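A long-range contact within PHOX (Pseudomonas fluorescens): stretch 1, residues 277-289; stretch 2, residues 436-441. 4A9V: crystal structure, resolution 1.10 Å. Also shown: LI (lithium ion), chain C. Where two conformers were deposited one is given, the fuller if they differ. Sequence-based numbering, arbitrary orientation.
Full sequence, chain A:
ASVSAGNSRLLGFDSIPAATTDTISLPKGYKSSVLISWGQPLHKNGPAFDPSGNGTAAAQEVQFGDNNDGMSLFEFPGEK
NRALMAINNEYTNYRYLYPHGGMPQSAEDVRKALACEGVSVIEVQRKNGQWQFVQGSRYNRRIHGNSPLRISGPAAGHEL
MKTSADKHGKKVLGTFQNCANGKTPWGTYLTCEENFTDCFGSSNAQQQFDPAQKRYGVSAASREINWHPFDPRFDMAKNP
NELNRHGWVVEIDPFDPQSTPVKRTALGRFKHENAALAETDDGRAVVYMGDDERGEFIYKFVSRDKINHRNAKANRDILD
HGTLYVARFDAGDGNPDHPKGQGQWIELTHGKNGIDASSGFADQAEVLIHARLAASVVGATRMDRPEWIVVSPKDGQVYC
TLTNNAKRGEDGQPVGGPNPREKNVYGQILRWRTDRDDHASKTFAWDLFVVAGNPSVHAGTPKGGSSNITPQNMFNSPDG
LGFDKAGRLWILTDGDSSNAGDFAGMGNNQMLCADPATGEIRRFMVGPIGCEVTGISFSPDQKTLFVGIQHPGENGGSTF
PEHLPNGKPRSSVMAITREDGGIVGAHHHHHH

Stretch 1 (277-289) LAETDDGRAVVYM
Stretch 2 (436-441) RDDHAS

A loop that docks on a β-hairpin can satisfy its polar groups without forming a strand of its own, and PhoX offers a worked example. In stretch 1, strand 277-279 pairs antiparallel with the strand that runs on through Met289 (Ala278 N to Val286 O 2.8 Å, Val286 N to Ala278 O 2.9 Å, Thr280 N to Arg284 O 2.9 Å). A type I turn from Thr280 to Gly283 joins them, and Gly283, at phi/psi 97/9, adopts a conformation that calls for glycine. Stretch 2 has no regular structure but makes its own type I turn, Asp438 to Ser441, closed by Ser441 N to Asp438 O at 3.0 Å. The CA atoms of Thr280 and His439 lie 4.7 Å apart, those of Asp281 and Asp438 5.5 Å.

Asp438 (chi1 t) joins the two turns: its OD1 accepts from Asp281 N across the contact and from Ala440 N within its own turn, both at 2.9 Å. Asp438 OD1 also lies 3.6 Å from Asp281 OD1, a close approach of like charges. Asp281 (chi1 m) meets solvent here: water 3 lies between Asp281 OD1 (2.6 Å) and Asp437 O (2.5 Å), bridging the two stretches, while water 4 links Asp281 OD2 to Arg436 O. Water 5 donates to Asp438 OD2 (2.9 Å) and accepts from Asp282 N (3.1 Å).

His439 (m, chi2 -77°) points toward the hairpin. His439 ND1 and Tyr288 OH (Tyr288 chi1 m) share a 2.7 Å hydrogen bond in which either could donate; the rings meet rim to rim. Ala278 CB sits 3.8 Å from the His439 ring centroid, over one face, in a CH-pi contact. His439 N donates to water 1 at 2.9 Å, and water 1 also sits 2.7 Å from Glu279 O and 2.8 Å from Asp281 OD1.

Thr280 (p) receives Arg284 N at OG1 (2.9 Å) and donates from OG1 to Asp282 OD1 (2.5 Å), leaving its methyl CG2 to pack on Ala440 CB at 3.7 Å. Asp282 OD1 also takes Arg284 NE at 3.1 Å in a salt bridge.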

# COMPACT_ATOMS: atom_id res chain seq x y z
N LEU A 277 -3.87 7.05 9.36
CA LEU A 277 -4.07 7.47 10.75
C LEU A 277 -4.94 8.72 10.84
O LEU A 277 -4.74 9.69 10.13
CB LEU A 277 -2.72 7.74 11.41
CG LEU A 277 -2.11 6.57 12.18
CD1 LEU A 277 -2.87 6.28 13.46
CD2 LEU A 277 -1.99 5.33 11.32
N ALA A 278 -5.80 8.72 11.85
CA ALA A 278 -6.54 9.90 12.27
C ALA A 278 -6.74 9.80 13.78
O ALA A 278 -6.23 8.88 14.42
CB ALA A 278 -7.88 9.96 11.53
N GLU A 279 -7.51 10.72 14.33
CA GLU A 279 -7.71 10.77 15.76
C GLU A 279 -9.15 11.19 16.01
O GLU A 279 -9.65 12.10 15.35
CB GLU A 279 -6.73 11.78 16.38
CG GLU A 279 -6.72 11.84 17.91
CD GLU A 279 -5.61 12.73 18.48
OE1 GLU A 279 -4.78 13.28 17.73
OE2 GLU A 279 -5.49 12.80 19.73
N THR A 280 -9.82 10.52 16.95
CA THR A 280 -11.15 10.95 17.36
C THR A 280 -11.08 12.29 18.11
O THR A 280 -10.02 12.70 18.57
CB THR A 280 -11.82 9.92 18.29
OG1 THR A 280 -11.13 9.92 19.54
CG2 THR A 280 -11.83 8.54 17.69
N ASP A 281 -12.22 12.95 18.25
CA ASP A 281 -12.24 14.19 19.00
C ASP A 281 -11.80 13.98 20.45
O ASP A 281 -11.16 14.85 21.03
CB ASP A 281 -13.64 14.81 18.97
CG ASP A 281 -13.97 15.46 17.64
OD1 ASP A 281 -13.18 15.39 16.68
OD2 ASP A 281 -15.05 16.10 17.57
N ASP A 282 -12.08 12.81 21.01
CA ASP A 282 -11.64 12.52 22.36
C ASP A 282 -10.29 11.82 22.45
O ASP A 282 -9.82 11.52 23.54
CB ASP A 282 -12.72 11.76 23.16
CG ASP A 282 -12.92 10.32 22.72
OD1 ASP A 282 -12.28 9.86 21.76
OD2 ASP A 282 -13.79 9.65 23.33
N GLY A 283 -9.55 11.81 21.35
CA GLY A 283 -8.11 11.58 21.39
C GLY A 283 -7.65 10.15 21.12
O GLY A 283 -6.48 9.84 21.32
N ARG A 284 -8.56 9.28 20.68
CA ARG A 284 -8.21 7.90 20.38
C ARG A 284 -7.71 7.77 18.95
O ARG A 284 -8.06 8.55 18.08
CB ARG A 284 -9.42 7.00 20.62
CG ARG A 284 -9.85 7.02 22.08
CD ARG A 284 -11.11 6.22 22.34
NE ARG A 284 -12.28 6.73 21.65
CZ ARG A 284 -13.14 5.94 21.03
NH1 ARG A 284 -12.91 4.63 20.97
NH2 ARG A 284 -14.22 6.43 20.45
N ALA A 285 -6.87 6.76 18.71
CA ALA A 285 -6.34 6.52 17.38
C ALA A 285 -7.38 5.89 16.48
O ALA A 285 -8.14 5.02 16.90
CB ALA A 285 -5.10 5.64 17.46
N VAL A 286 -7.36 6.31 15.22
CA VAL A 286 -8.21 5.74 14.18
C VAL A 286 -7.31 5.33 13.02
O VAL A 286 -6.39 6.06 12.64
CB VAL A 286 -9.25 6.79 13.70
CG1 VAL A 286 -10.11 6.24 12.57
CG2 VAL A 286 -10.11 7.24 14.87
N VAL A 287 -7.56 4.14 12.49
CA VAL A 287 -6.80 3.63 11.35
C VAL A 287 -7.78 3.15 10.28
O VAL A 287 -8.49 2.17 10.48
CB VAL A 287 -5.87 2.47 11.74
CG1 VAL A 287 -4.97 2.11 10.57
CG2 VAL A 287 -5.05 2.81 12.99
N TYR A 288 -7.86 3.87 9.16
CA TYR A 288 -8.68 3.44 8.02
C TYR A 288 -7.87 2.53 7.11
O TYR A 288 -6.69 2.79 6.86
CB TYR A 288 -9.17 4.66 7.22
CG TYR A 288 -10.10 5.58 7.97
CD1 TYR A 288 -11.44 5.27 8.13
CD2 TYR A 288 -9.66 6.81 8.44
CE1 TYR A 288 -12.30 6.14 8.77
CE2 TYR A 288 -10.51 7.69 9.08
CZ TYR A 288 -11.84 7.36 9.22
OH TYR A 288 -12.72 8.22 9.85
N MET A 289 -8.49 1.46 6.62
CA MET A 289 -7.77 0.39 5.93
C MET A 289 -8.60 -0.18 4.78
O MET A 289 -9.71 -0.65 4.99
CB MET A 289 -7.47 -0.75 6.90
CG MET A 289 -6.49 -0.37 8.00
SD MET A 289 -6.27 -1.68 9.22
CE MET A 289 -7.84 -1.60 10.08
N ARG A 436 -20.06 15.07 12.14
CA ARG A 436 -19.58 16.04 13.11
C ARG A 436 -18.09 16.33 12.98
O ARG A 436 -17.50 17.00 13.83
CB ARG A 436 -19.92 15.59 14.54
CG ARG A 436 -21.37 15.16 14.72
CD ARG A 436 -21.66 14.66 16.13
NE ARG A 436 -20.80 13.54 16.52
CZ ARG A 436 -21.09 12.25 16.31
NH1 ARG A 436 -21.93 11.90 15.33
NH2 ARG A 436 -20.36 11.32 16.90
N ASP A 437 -17.49 15.90 11.86
CA ASP A 437 -16.04 15.95 11.70
C ASP A 437 -15.30 15.26 12.85
O ASP A 437 -14.12 15.53 13.09
CB ASP A 437 -15.55 17.39 11.49
CG ASP A 437 -16.12 18.00 10.22
OD1 ASP A 437 -15.99 17.37 9.15
OD2 ASP A 437 -16.76 19.08 10.31
N ASP A 438 -15.96 14.29 13.48
CA ASP A 438 -15.36 13.46 14.51
C ASP A 438 -15.14 12.06 13.96
O ASP A 438 -16.10 11.40 13.55
CB ASP A 438 -16.29 13.40 15.73
CG ASP A 438 -15.67 12.68 16.91
OD1 ASP A 438 -14.56 12.10 16.77
OD2 ASP A 438 -16.30 12.66 17.98
N HIS A 439 -13.89 11.63 13.91
CA HIS A 439 -13.58 10.30 13.42
C HIS A 439 -14.08 9.18 14.30
O HIS A 439 -14.09 8.02 13.88
CB HIS A 439 -12.08 10.14 13.16
CG HIS A 439 -11.59 10.95 11.99
ND1 HIS A 439 -11.79 10.57 10.71
CD2 HIS A 439 -10.96 12.18 11.95
CE1 HIS A 439 -11.30 11.51 9.89
NE2 HIS A 439 -10.79 12.50 10.65
N ALA A 440 -14.62 9.52 15.47
CA ALA A 440 -15.33 8.52 16.28
C ALA A 440 -16.70 8.15 15.71
O ALA A 440 -17.29 7.17 16.15
CB ALA A 440 -15.48 9.00 17.72
N SER A 441 -17.27 9.01 14.86
CA SER A 441 -18.63 8.79 14.40
C SER A 441 -18.77 7.49 13.62
O SER A 441 -17.85 7.06 12.91
CB SER A 441 -19.09 9.96 13.53
OG SER A 441 -19.14 11.13 14.31
LI LI C . -6.29 14.18 18.49
O HOH W 1 -11.94 13.52 14.93
O HOH W 2 -8.61 15.07 17.88
O HOH W 3 -13.10 17.07 14.74
O HOH W 4 -15.34 17.61 15.44
O HOH W 5 -14.72 11.58 20.10
O HOH W 6 -5.26 15.68 20.22